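Local coordinates for enolase (alpha proteobacterium BAL199, PDB 3UGV), which is probably a magnesium-dependent enzyme of the enolase superfamily, related to mandelate racemase and muconate lactonizing enzyme, at residues 39-44 with 53-58; 71-76 with 373-378; 156-161 with 367-372; 177-182 with 214-219. One frame throughout, in Å; residues are numbered along the deposited sequence.

Contact 1: 39-44 with 53-58; sequences LLKLQR and IPDWPL
The beta hairpin of strands 30-47 and 52-65, which opens the N-terminal capping domain of the enolase-superfamily fold, is zipped together here by antiparallel pairing of L39 with P57, L40 with W56 and K41 with D55. L40 and W56 form the hydrogen-bonded pair: L40 N reaches W56 O at 2.9 Å in an almost straight bond, and W56 N answers to L40 O. L39, K41, D55 and P57 share one face of the sheet. There the lysine bends at its second torsion (chi2 63°), which lays its chain alongside D55 and brings NZ to the syn side of D55 OD1 at 2.8 Å, a salt bridge on the solvent side. Behind the same carboxylate stands L39, its CD2 3.9 Å from D55 CG and its CD1 against the ring of P57. With an alanine at D55 the K41 ammonium is likely to lose its mate, and L39 CD2 would keep only the CB of that residue to pack on. On the other face L40 CD1 meets L58 CD1 at 3.8 Å, while L42 sets CD2 against W56 CB, 3.4 Å away, where that side chain leaves the strand. At the far end P54 O accepts from two donors, L42 N at 2.9 Å and a water at 3.2 Å, and the same water also donates to L42 O.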
loop_
_atom_site.group_PDB
_atom_site.type_symbol
_atom_site.label_atom_id
_atom_site.label_comp_id
_atom_site.label_asym_id
_atom_site.label_seq_id
_atom_site.Cartn_x
_atom_site.Cartn_y
_atom_site.Cartn_z
ATOM N N LEU F 39 39.700 -29.451 11.191
ATOM C CA LEU F 39 38.533 -29.840 11.958
ATOM C C LEU F 39 38.926 -29.851 13.417
ATOM O O LEU F 39 39.781 -30.636 13.826
ATOM C CB LEU F 39 38.034 -31.227 11.530
ATOM C CG LEU F 39 36.617 -31.607 11.985
ATOM C CD1 LEU F 39 35.569 -30.856 11.170
ATOM C CD2 LEU F 39 36.366 -33.109 11.898
ATOM N N LEU F 40 38.319 -28.968 14.200
ATOM C CA LEU F 40 38.668 -28.853 15.607
ATOM C C LEU F 40 37.607 -29.510 16.466
ATOM O O LEU F 40 36.448 -29.612 16.064
ATOM C CB LEU F 40 38.830 -27.390 16.017
ATOM C CG LEU F 40 39.797 -26.520 15.213
ATOM C CD1 LEU F 40 39.868 -25.132 15.831
ATOM C CD2 LEU F 40 41.188 -27.150 15.126
ATOM N N LYS F 41 38.015 -29.969 17.644
ATOM C CA LYS F 41 37.084 -30.500 18.621
ATOM C C LYS F 41 36.672 -29.353 19.541
ATOM O O LYS F 41 37.517 -28.793 20.247
ATOM C CB LYS F 41 37.740 -31.622 19.427
ATOM C CG LYS F 41 36.800 -32.772 19.743
ATOM C CD LYS F 41 36.334 -33.444 18.459
ATOM C CE LYS F 41 35.423 -34.628 18.746
ATOM N NZ LYS F 41 35.146 -35.429 17.514
ATOM N N LEU F 42 35.388 -28.994 19.513
ATOM C CA LEU F 42 34.874 -27.879 20.320
ATOM C C LEU F 42 34.990 -28.121 21.829
ATOM O O LEU F 42 34.800 -29.243 22.305
ATOM C CB LEU F 42 33.413 -27.575 19.969
ATOM C CG LEU F 42 33.078 -27.069 18.565
ATOM C CD1 LEU F 42 31.559 -27.117 18.350
ATOM C CD2 LEU F 42 33.630 -25.666 18.354
ATOM N N GLN F 43 35.292 -27.061 22.573
ATOM C CA GLN F 43 35.351 -27.130 24.029
ATOM C C GLN F 43 33.981 -27.486 24.597
ATOM O O GLN F 43 33.851 -28.389 25.429
ATOM C CB GLN F 43 35.840 -25.802 24.619
ATOM C CG GLN F 43 35.701 -25.731 26.137
ATOM C CD GLN F 43 36.402 -24.526 26.755
ATOM O OE1 GLN F 43 36.983 -23.699 26.052
ATOM N NE2 GLN F 43 36.347 -24.428 28.085
ATOM N N ARG F 44 32.958 -26.769 24.147
ATOM C CA ARG F 44 31.590 -27.065 24.550
ATOM C C ARG F 44 30.804 -27.487 23.308
ATOM O O ARG F 44 30.541 -26.668 22.426
ATOM C CB ARG F 44 30.947 -25.838 25.216
ATOM C CG ARG F 44 31.787 -25.213 26.326
ATOM C CD ARG F 44 31.178 -23.908 26.835
ATOM N NE ARG F 44 31.861 -23.412 28.028
ATOM C CZ ARG F 44 32.897 -22.573 28.013
ATOM N NH1 ARG F 44 33.387 -22.117 26.865
ATOM N NH2 ARG F 44 33.445 -22.187 29.153
ATOM N N ILE F 53 26.693 -31.710 17.868
ATOM C CA ILE F 53 27.832 -31.504 16.975
ATOM C C ILE F 53 29.082 -31.108 17.759
ATOM O O ILE F 53 29.132 -30.027 18.340
ATOM C CB ILE F 53 27.542 -30.418 15.911
ATOM C CG1 ILE F 53 26.332 -30.806 15.063
ATOM C CG2 ILE F 53 28.766 -30.192 15.028
ATOM C CD1 ILE F 53 25.015 -30.833 15.820
ATOM N N PRO F 54 30.096 -31.990 17.783
ATOM C CA PRO F 54 31.324 -31.735 18.542
ATOM C C PRO F 54 32.425 -31.134 17.672
ATOM O O PRO F 54 33.373 -30.543 18.198
ATOM C CB PRO F 54 31.735 -33.138 18.998
ATOM C CG PRO F 54 31.113 -34.086 17.969
ATOM C CD PRO F 54 30.142 -33.298 17.110
ATOM N N ASP F 55 32.289 -31.287 16.360
ATOM C CA ASP F 55 33.322 -30.876 15.415
ATOM C C ASP F 55 33.043 -29.502 14.817
ATOM O O ASP F 55 31.900 -29.161 14.514
ATOM C CB ASP F 55 33.448 -31.908 14.293
ATOM C CG ASP F 55 33.765 -33.290 14.812
ATOM O OD1 ASP F 55 34.684 -33.414 15.651
ATOM O OD2 ASP F 55 33.086 -34.251 14.390
ATOM N N TRP F 56 34.102 -28.724 14.642
ATOM C CA TRP F 56 33.992 -27.401 14.061
ATOM C C TRP F 56 34.992 -27.271 12.927
ATOM O O TRP F 56 36.196 -27.225 13.161
ATOM C CB TRP F 56 34.247 -26.331 15.126
ATOM C CG TRP F 56 33.906 -24.951 14.659
ATOM C CD1 TRP F 56 34.766 -23.888 14.489
ATOM C CD2 TRP F 56 32.613 -24.483 14.280
ATOM N NE1 TRP F 56 34.073 -22.793 14.034
ATOM C CE2 TRP F 56 32.752 -23.135 13.890
ATOM C CE3 TRP F 56 31.347 -25.074 14.226
ATOM C CZ2 TRP F 56 31.673 -22.374 13.463
ATOM C CZ3 TRP F 56 30.282 -24.319 13.800
ATOM C CH2 TRP F 56 30.449 -22.983 13.427
ATOM N N PRO F 57 34.500 -27.228 11.684
ATOM C CA PRO F 57 35.371 -27.115 10.506
ATOM C C PRO F 57 35.804 -25.676 10.195
ATOM O O PRO F 57 35.003 -24.755 10.317
ATOM C CB PRO F 57 34.488 -27.650 9.381
ATOM C CG PRO F 57 33.096 -27.308 9.810
ATOM C CD PRO F 57 33.082 -27.376 11.322
ATOM N N LEU F 58 37.067 -25.498 9.808
ATOM C CA LEU F 58 37.590 -24.211 9.348
ATOM C C LEU F 58 38.387 -24.408 8.057
ATOM O O LEU F 58 39.146 -25.366 7.930
ATOM C CB LEU F 58 38.521 -23.592 10.392
ATOM C CG LEU F 58 37.992 -23.338 11.794
ATOM C CD1 LEU F 58 39.134 -23.021 12.751
ATOM C CD2 LEU F 58 36.971 -22.219 11.791
HETATM O O HOH W 1 33.373 -31.426 21.257
#

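Contact 2: 71-76 with 373-378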
loop_
_atom_site.group_PDB
_atom_site.type_symbol
_atom_site.label_atom_id
_atom_site.label_comp_id
_atom_site.label_asym_id
_atom_site.label_seq_id
_atom_site.Cartn_x
_atom_site.Cartn_y
_atom_site.Cartn_z
ATOM N N GLY F 71 48.276 -12.648 2.727
ATOM C CA GLY F 71 46.909 -12.372 3.119
ATOM C C GLY F 71 46.335 -13.600 3.802
ATOM O O GLY F 71 46.409 -14.708 3.275
ATOM N N ARG F 72 45.766 -13.409 4.985
ATOM C CA ARG F 72 45.276 -14.531 5.765
ATOM C C ARG F 72 43.872 -14.295 6.310
ATOM O O ARG F 72 43.613 -13.301 6.968
ATOM C CB ARG F 72 46.240 -14.833 6.919
ATOM C CG ARG F 72 47.551 -15.475 6.482
ATOM C CD ARG F 72 48.405 -15.941 7.666
ATOM N NE ARG F 72 49.144 -14.840 8.271
ATOM C CZ ARG F 72 50.232 -14.300 7.738
ATOM N NH1 ARG F 72 50.702 -14.761 6.584
ATOM N NH2 ARG F 72 50.846 -13.297 8.350
ATOM N N ALA F 73 42.972 -15.226 6.027
ATOM C CA ALA F 73 41.658 -15.234 6.657
ATOM C C ALA F 73 41.152 -16.671 6.717
ATOM O O ALA F 73 41.813 -17.604 6.239
ATOM C CB ALA F 73 40.695 -14.363 5.884
ATOM N N TYR F 74 39.986 -16.869 7.308
ATOM C CA TYR F 74 39.453 -18.219 7.405
ATOM C C TYR F 74 37.947 -18.246 7.194
ATOM O O TYR F 74 37.267 -17.237 7.344
ATOM C CB TYR F 74 39.829 -18.872 8.744
ATOM C CG TYR F 74 39.240 -18.194 9.963
ATOM C CD1 TYR F 74 37.959 -18.509 10.415
ATOM C CD2 TYR F 74 39.965 -17.251 10.666
ATOM C CE1 TYR F 74 37.424 -17.893 11.536
ATOM C CE2 TYR F 74 39.439 -16.625 11.783
ATOM C CZ TYR F 74 38.173 -16.945 12.216
ATOM O OH TYR F 74 37.660 -16.320 13.339
ATOM N N LEU F 75 37.445 -19.414 6.826
ATOM C CA LEU F 75 36.023 -19.627 6.660
ATOM C C LEU F 75 35.565 -20.597 7.732
ATOM O O LEU F 75 36.329 -21.473 8.150
ATOM C CB LEU F 75 35.734 -20.208 5.273
ATOM C CG LEU F 75 35.730 -19.241 4.094
ATOM C CD1 LEU F 75 35.839 -20.008 2.811
ATOM C CD2 LEU F 75 34.453 -18.439 4.102
ATOM N N GLU F 76 34.323 -20.431 8.179
ATOM C CA GLU F 76 33.702 -21.365 9.106
ATOM C C GLU F 76 32.410 -21.869 8.490
ATOM O O GLU F 76 31.339 -21.319 8.751
ATOM C CB GLU F 76 33.401 -20.677 10.436
ATOM C CG GLU F 76 34.569 -19.897 10.983
ATOM C CD GLU F 76 34.289 -19.314 12.344
ATOM O OE1 GLU F 76 34.376 -20.066 13.341
ATOM O OE2 GLU F 76 33.977 -18.105 12.412
ATOM N N PRO F 373 48.905 -5.023 11.414
ATOM C CA PRO F 373 48.478 -4.784 10.032
ATOM C C PRO F 373 47.443 -5.821 9.625
ATOM O O PRO F 373 47.509 -6.941 10.123
ATOM C CB PRO F 373 49.768 -4.979 9.221
ATOM C CG PRO F 373 50.880 -4.959 10.226
ATOM C CD PRO F 373 50.294 -5.501 11.485
ATOM N N GLY F 374 46.514 -5.454 8.742
ATOM C CA GLY F 374 45.442 -6.350 8.327
ATOM C C GLY F 374 44.567 -6.827 9.473
ATOM O O GLY F 374 44.153 -6.041 10.332
ATOM N N LEU F 375 44.281 -8.125 9.478
ATOM C CA LEU F 375 43.492 -8.753 10.535
ATOM C C LEU F 375 44.387 -9.235 11.669
ATOM O O LEU F 375 43.900 -9.716 12.690
ATOM C CB LEU F 375 42.712 -9.941 9.979
ATOM C CG LEU F 375 41.649 -9.611 8.925
ATOM C CD1 LEU F 375 41.187 -10.870 8.234
ATOM C CD2 LEU F 375 40.494 -8.888 9.587
ATOM N N GLY F 376 45.698 -9.107 11.475
ATOM C CA GLY F 376 46.675 -9.578 12.442
ATOM C C GLY F 376 46.558 -11.053 12.790
ATOM O O GLY F 376 46.723 -11.437 13.945
ATOM N N LEU F 377 46.261 -11.886 11.800
ATOM C CA LEU F 377 46.163 -13.323 12.042
ATOM C C LEU F 377 47.485 -14.013 11.742
ATOM O O LEU F 377 48.100 -13.770 10.702
ATOM C CB LEU F 377 45.061 -13.965 11.186
ATOM C CG LEU F 377 43.595 -13.581 11.381
ATOM C CD1 LEU F 377 42.748 -14.488 10.531
ATOM C CD2 LEU F 377 43.175 -13.685 12.833
ATOM N N ASP F 378 47.914 -14.882 12.649
ATOM C CA ASP F 378 49.058 -15.750 12.389
ATOM C C ASP F 378 48.722 -17.167 12.846
ATOM O O ASP F 378 48.336 -17.390 14.003
ATOM C CB ASP F 378 50.313 -15.215 13.081
ATOM C CG ASP F 378 50.613 -13.772 12.705
ATOM O OD1 ASP F 378 50.366 -12.873 13.536
ATOM O OD2 ASP F 378 51.077 -13.534 11.573
HETATM O O HOH W 2 45.683 -11.913 8.880
#
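R72 carries the polar half of this contact, reaching from edge strand 71-75 to the loop that precedes the last helix. Its chain bends at the third torsion (chi3 -80°), which directs NE at the backbone of L377: NE to L377 O is 2.9 Å and nearly straight at 177°, with the acceptor in the guanidinium plane. NH2 of R72 makes a weaker salt bridge to D378 OD2 at 3.2 Å, the two flat groups being turned 40° apart. L377 O and D378 OD2, both acceptors, lie just 3.1 Å from each other, a closeness that the positive charge of R72 probably eases. A leucine in place of R72 would probably leave D378 without this counter-charge and L377 O without its NE donor. Two bridges reinforce the grip: one water donates to R72 O and accepts from L377 N at 3.0 Å, and the carboxylate of D137 takes R72 N on one oxygen and L375 N on the other.

The apolar half is made by two leucines. L377 CD1 comes to the edge of the Y74 ring, 3.9 Å from Y74 CD2, while the hydroxyl of that tyrosine bonds to E331; L375 CD1 rests 4.2 Å from A73 CB. L375 occupies a type II' turn, closed by G376 N to P373 O at 3.1 Å, with G374 in the positive-phi position. The whole is characteristic of the enolase-superfamily architecture, in which the chain leaves the barrel domain and returns to pack on the N-terminal capping domain.

Contact 3: 156-161 with 367-372; sequences GSVKAY and LIVPDK
S157 and I368 project from one face of an antiparallel strand pair, while V158 and L367 project from the other; the pair belongs to the mixed sheet that joins strand 157-162, ahead of the barrel helices, to strand 366-368 returning near the chain's end. I368 CD1 is modelled beside the serine hydroxyl; the 2.9 Å between I368 CD1 and S157 OG is too short for a carbon-oxygen contact and so doubtful in detail. V158 and L367, whose side chains take the other face, are the hydrogen-bonded pair: L367 N to V158 O is 2.9 Å and V158 N to L367 O 3.1 Å. V369, one step past the strand, keeps CG1 anti to its backbone N (chi1 176°), leaving CG2 to lie 3.6 Å from G156 O and only loosely, at 4.4 Å, against V158 CG2. That same carbonyl of G156 accepts V369 N at 2.9 Å, a nearly straight bond that extends the pairing beyond the last strand residue. Strand 157-162 lies between strand 366-368 and the parallel strand 346-348, with 361-363 on the far side of 366-368. Helix 330-337 packs on the face of V158, L367 and V369: M337 touches V158, A334 touches both L367 and V369, and H335 also meets V369.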
loop_
_atom_site.group_PDB
_atom_site.type_symbol
_atom_site.label_atom_id
_atom_site.label_comp_id
_atom_site.label_asym_id
_atom_site.label_seq_id
_atom_site.Cartn_x
_atom_site.Cartn_y
_atom_site.Cartn_z
ATOM N N GLY F 156 40.355 -0.375 18.406
ATOM C CA GLY F 156 39.741 -0.013 19.668
ATOM C C GLY F 156 38.813 -1.097 20.173
ATOM O O GLY F 156 38.874 -2.241 19.724
ATOM N N SER F 157 37.940 -0.718 21.098
ATOM C CA SER F 157 37.043 -1.649 21.770
ATOM C C SER F 157 35.718 -1.816 21.026
ATOM O O SER F 157 35.190 -0.861 20.459
ATOM C CB SER F 157 36.767 -1.172 23.204
ATOM O OG SER F 157 37.771 -1.632 24.086
ATOM N N VAL F 158 35.193 -3.038 21.037
ATOM C CA VAL F 158 33.884 -3.328 20.465
ATOM C C VAL F 158 33.115 -4.195 21.450
ATOM O O VAL F 158 33.576 -5.284 21.808
ATOM C CB VAL F 158 33.985 -4.092 19.144
ATOM C CG1 VAL F 158 32.606 -4.146 18.462
ATOM C CG2 VAL F 158 35.015 -3.455 18.232
ATOM N N LYS F 159 31.963 -3.702 21.901
ATOM C CA LYS F 159 31.145 -4.418 22.874
ATOM C C LYS F 159 30.746 -5.754 22.277
ATOM O O LYS F 159 30.334 -5.816 21.123
ATOM C CB LYS F 159 29.894 -3.602 23.239
ATOM C CG LYS F 159 29.186 -4.060 24.520
ATOM C CD LYS F 159 27.960 -3.207 24.817
ATOM C CE LYS F 159 27.030 -3.205 23.611
ATOM N NZ LYS F 159 25.843 -2.313 23.771
ATOM N N ALA F 160 30.892 -6.830 23.039
ATOM C CA ALA F 160 30.548 -8.145 22.510
ATOM C C ALA F 160 29.657 -8.902 23.470
ATOM O O ALA F 160 29.478 -8.507 24.617
ATOM C CB ALA F 160 31.805 -8.950 22.201
ATOM N N TYR F 161 29.079 -9.989 22.986
ATOM C CA TYR F 161 28.327 -10.893 23.836
ATOM C C TYR F 161 28.848 -12.285 23.568
ATOM O O TYR F 161 29.372 -12.570 22.484
ATOM C CB TYR F 161 26.818 -10.798 23.555
ATOM C CG TYR F 161 26.370 -11.302 22.179
ATOM C CD1 TYR F 161 25.936 -12.603 22.008
ATOM C CD2 TYR F 161 26.354 -10.459 21.069
ATOM C CE1 TYR F 161 25.516 -13.057 20.771
ATOM C CE2 TYR F 161 25.930 -10.900 19.840
ATOM C CZ TYR F 161 25.512 -12.204 19.701
ATOM O OH TYR F 161 25.097 -12.668 18.495
ATOM N N LEU F 367 35.770 -6.722 22.929
ATOM C CA LEU F 367 36.873 -7.325 22.182
ATOM C C LEU F 367 37.798 -6.214 21.676
ATOM O O LEU F 367 37.349 -5.268 21.032
ATOM C CB LEU F 367 36.345 -8.148 21.000
ATOM C CG LEU F 367 37.359 -9.061 20.308
ATOM C CD1 LEU F 367 37.773 -10.191 21.258
ATOM C CD2 LEU F 367 36.840 -9.630 18.985
ATOM N N ILE F 368 39.085 -6.330 21.984
ATOM C CA ILE F 368 40.070 -5.301 21.647
ATOM C C ILE F 368 40.691 -5.559 20.281
ATOM O O ILE F 368 41.295 -6.600 20.077
ATOM C CB ILE F 368 41.215 -5.283 22.676
ATOM C CG1 ILE F 368 40.677 -4.952 24.070
ATOM C CG2 ILE F 368 42.281 -4.282 22.253
ATOM C CD1 ILE F 368 39.822 -3.686 24.111
ATOM N N VAL F 369 40.530 -4.630 19.341
ATOM C CA VAL F 369 41.162 -4.769 18.028
ATOM C C VAL F 369 42.604 -4.328 18.178
ATOM O O VAL F 369 42.854 -3.199 18.593
ATOM C CB VAL F 369 40.510 -3.882 16.931
ATOM C CG1 VAL F 369 41.284 -4.016 15.627
ATOM C CG2 VAL F 369 39.048 -4.237 16.713
ATOM N N PRO F 370 43.556 -5.214 17.844
ATOM C CA PRO F 370 44.985 -4.955 18.069
ATOM C C PRO F 370 45.567 -4.060 16.983
ATOM O O PRO F 370 45.109 -4.095 15.839
ATOM C CB PRO F 370 45.602 -6.347 17.953
ATOM C CG PRO F 370 44.743 -7.019 16.918
ATOM C CD PRO F 370 43.329 -6.511 17.180
ATOM N N ASP F 371 46.571 -3.266 17.335
ATOM C CA ASP F 371 47.232 -2.430 16.350
ATOM C C ASP F 371 48.242 -3.267 15.563
ATOM O O ASP F 371 49.449 -3.091 15.713
ATOM C CB ASP F 371 47.919 -1.244 17.028
ATOM C CG ASP F 371 47.978 -0.009 16.137
ATOM O OD1 ASP F 371 48.014 -0.149 14.894
ATOM O OD2 ASP F 371 47.986 1.110 16.687
ATOM N N LYS F 372 47.742 -4.193 14.748
ATOM C CA LYS F 372 48.583 -4.973 13.842
ATOM C C LYS F 372 48.052 -4.806 12.424
ATOM O O LYS F 372 46.892 -4.461 12.241
ATOM C CB LYS F 372 48.617 -6.448 14.251
ATOM C CG LYS F 372 49.070 -6.661 15.689
ATOM C CD LYS F 372 49.452 -8.108 15.972
ATOM C CE LYS F 372 48.248 -8.994 16.251
ATOM N NZ LYS F 372 48.678 -10.389 16.577
#

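Contact 4: 177-182 with 214-219; sequences EAVELK and DAVGRD
A178 begins the contact, with CB packed 4.1 Å from CG1 of V216, where helix 171-183 meets the last turn of helix 202-216. These are neighbouring helices of the outer layer of the barrel domain, each joined to the parallel strands inside, and A178 also rests on L193 of strand 192-196. The V216 methyl does more than touch a side chain: with CG1 anti to its own carbonyl carbon (chi1 -56°), it rests against the helix backbone, 4.0 Å from A178 C and 3.9 Å from V179 N. V179, next along and on the solvent side, turns CG2 to the methyl of A215, 4.0 Å from its CB, and keeps a looser touch on V216 CG1. One turn later K182 closes the patch. Its chain runs extended past V216 in the opposite direction, CD 3.9 Å from V216 CB, and bends only at its last torsion. The ammonium so placed is held by F190 O, with a weak further bond to T220 OG1, the hydroxyl that also bonds V216 O. D219 OD2 stays 5.3 Å from K182 NZ, so any attraction between the two charges is at long range. Beyond V216, G217 takes positive phi and the helix ends. The contact is almost wholly apolar, aliphatic carbons of V216 and A215 against side chains and helix backbone, held by dispersion and fit, while the lysine spends its charge on the loops around it.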
loop_
_atom_site.group_PDB
_atom_site.type_symbol
_atom_site.label_atom_id
_atom_site.label_comp_id
_atom_site.label_asym_id
_atom_site.label_seq_id
_atom_site.Cartn_x
_atom_site.Cartn_y
_atom_site.Cartn_z
ATOM N N GLU F 177 26.934 -22.775 33.525
ATOM C CA GLU F 177 27.765 -22.423 32.395
ATOM C C GLU F 177 27.692 -20.926 32.099
ATOM O O GLU F 177 28.673 -20.326 31.662
ATOM C CB GLU F 177 27.343 -23.229 31.179
ATOM C CG GLU F 177 28.145 -22.904 29.943
ATOM C CD GLU F 177 28.010 -23.969 28.870
ATOM O OE1 GLU F 177 28.689 -25.017 28.991
ATOM O OE2 GLU F 177 27.227 -23.763 27.912
ATOM N N ALA F 178 26.531 -20.324 32.339
ATOM C CA ALA F 178 26.383 -18.884 32.158
ATOM C C ALA F 178 27.374 -18.094 33.039
ATOM O O ALA F 178 27.980 -17.114 32.579
ATOM C CB ALA F 178 24.953 -18.457 32.432
ATOM N N VAL F 179 27.548 -18.526 34.290
ATOM C CA VAL F 179 28.520 -17.886 35.186
ATOM C C VAL F 179 29.928 -17.922 34.564
ATOM O O VAL F 179 30.630 -16.911 34.559
ATOM C CB VAL F 179 28.527 -18.510 36.626
ATOM C CG1 VAL F 179 29.580 -17.829 37.532
ATOM C CG2 VAL F 179 27.145 -18.439 37.272
ATOM N N GLU F 180 30.323 -19.085 34.041
ATOM C CA GLU F 180 31.600 -19.248 33.331
ATOM C C GLU F 180 31.691 -18.309 32.125
ATOM O O GLU F 180 32.620 -17.510 32.029
ATOM C CB GLU F 180 31.783 -20.680 32.816
ATOM C CG GLU F 180 32.185 -21.762 33.815
ATOM C CD GLU F 180 32.289 -23.145 33.131
ATOM O OE1 GLU F 180 33.331 -23.437 32.496
ATOM O OE2 GLU F 180 31.318 -23.934 33.207
ATOM N N LEU F 181 30.737 -18.415 31.198
ATOM C CA LEU F 181 30.773 -17.593 29.986
ATOM C C LEU F 181 30.848 -16.100 30.297
ATOM O O LEU F 181 31.607 -15.377 29.661
ATOM C CB LEU F 181 29.564 -17.856 29.102
ATOM C CG LEU F 181 29.255 -19.290 28.703
ATOM C CD1 LEU F 181 28.163 -19.269 27.650
ATOM C CD2 LEU F 181 30.504 -19.969 28.193
ATOM N N LYS F 182 30.074 -15.631 31.276
ATOM C CA LYS F 182 30.161 -14.213 31.637
ATOM C C LYS F 182 31.590 -13.841 31.983
ATOM O O LYS F 182 32.111 -12.849 31.486
ATOM C CB LYS F 182 29.250 -13.869 32.813
ATOM C CG LYS F 182 29.126 -12.372 33.083
ATOM C CD LYS F 182 28.051 -12.107 34.129
ATOM C CE LYS F 182 28.053 -10.664 34.639
ATOM N NZ LYS F 182 27.916 -9.651 33.549
ATOM N N ASP F 214 18.933 -15.723 37.432
ATOM C CA ASP F 214 19.131 -15.886 38.870
ATOM C C ASP F 214 20.627 -16.012 39.153
ATOM O O ASP F 214 21.116 -15.597 40.210
ATOM C CB ASP F 214 18.374 -17.112 39.418
ATOM C CG ASP F 214 16.840 -16.913 39.454
ATOM O OD1 ASP F 214 16.368 -15.746 39.371
ATOM O OD2 ASP F 214 16.108 -17.934 39.570
ATOM N N ALA F 215 21.352 -16.569 38.188
ATOM C CA ALA F 215 22.788 -16.795 38.333
ATOM C C ALA F 215 23.685 -15.605 37.973
ATOM O O ALA F 215 24.740 -15.430 38.586
ATOM C CB ALA F 215 23.199 -18.010 37.510
ATOM N N VAL F 216 23.299 -14.798 36.982
ATOM C CA VAL F 216 24.188 -13.720 36.515
ATOM C C VAL F 216 23.585 -12.321 36.532
ATOM O O VAL F 216 24.267 -11.348 36.197
ATOM C CB VAL F 216 24.707 -13.963 35.096
ATOM C CG1 VAL F 216 25.404 -15.288 35.005
ATOM C CG2 VAL F 216 23.546 -13.886 34.086
ATOM N N GLY F 217 22.311 -12.218 36.889
ATOM C CA GLY F 217 21.652 -10.924 37.016
ATOM C C GLY F 217 21.107 -10.329 35.727
ATOM O O GLY F 217 21.659 -10.544 34.646
ATOM N N ARG F 218 20.027 -9.561 35.842
ATOM C CA ARG F 218 19.403 -8.945 34.670
ATOM C C ARG F 218 20.203 -7.757 34.137
ATOM O O ARG F 218 19.857 -7.167 33.122
ATOM C CB ARG F 218 17.941 -8.574 34.943
ATOM C CG ARG F 218 16.997 -9.775 34.837
ATOM C CD ARG F 218 15.616 -9.449 35.357
ATOM N NE ARG F 218 14.644 -10.506 35.069
ATOM C CZ ARG F 218 14.624 -11.702 35.662
ATOM N NH1 ARG F 218 15.547 -12.027 36.569
ATOM N NH2 ARG F 218 13.683 -12.587 35.341
ATOM N N ASP F 219 21.278 -7.411 34.828
ATOM C CA ASP F 219 22.254 -6.506 34.257
ATOM C C ASP F 219 22.986 -7.144 33.062
ATOM O O ASP F 219 23.747 -6.480 32.358
ATOM C CB ASP F 219 23.275 -6.123 35.300
ATOM C CG ASP F 219 24.122 -4.966 34.858
ATOM O OD1 ASP F 219 23.568 -3.843 34.807
ATOM O OD2 ASP F 219 25.322 -5.174 34.555
#

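Contacts 1 and 2 share the three-stranded sheet of the capping domain and meet directly, W56 NE1 lying 2.8 Å from E76 OE1 in a probable hydrogen bond. Contact 1 also reaches across to the barrel: R44 NH2 stands 3.6 Å from E180 OE1 of contact 4, a long, weak ion pair. Segments 367-372 and 373-378 run straight on from one another, and contact 3 is nested in the loop that contact 2 closes; their centres are about 15 Å apart. The side chain of W56 is about 10 Å from a bound magnesium ion. D225, E251 and E277 form a magnesium site; D225 and E251 end barrel strands 221-225 and 249-251, consistent with the superfamily's active site.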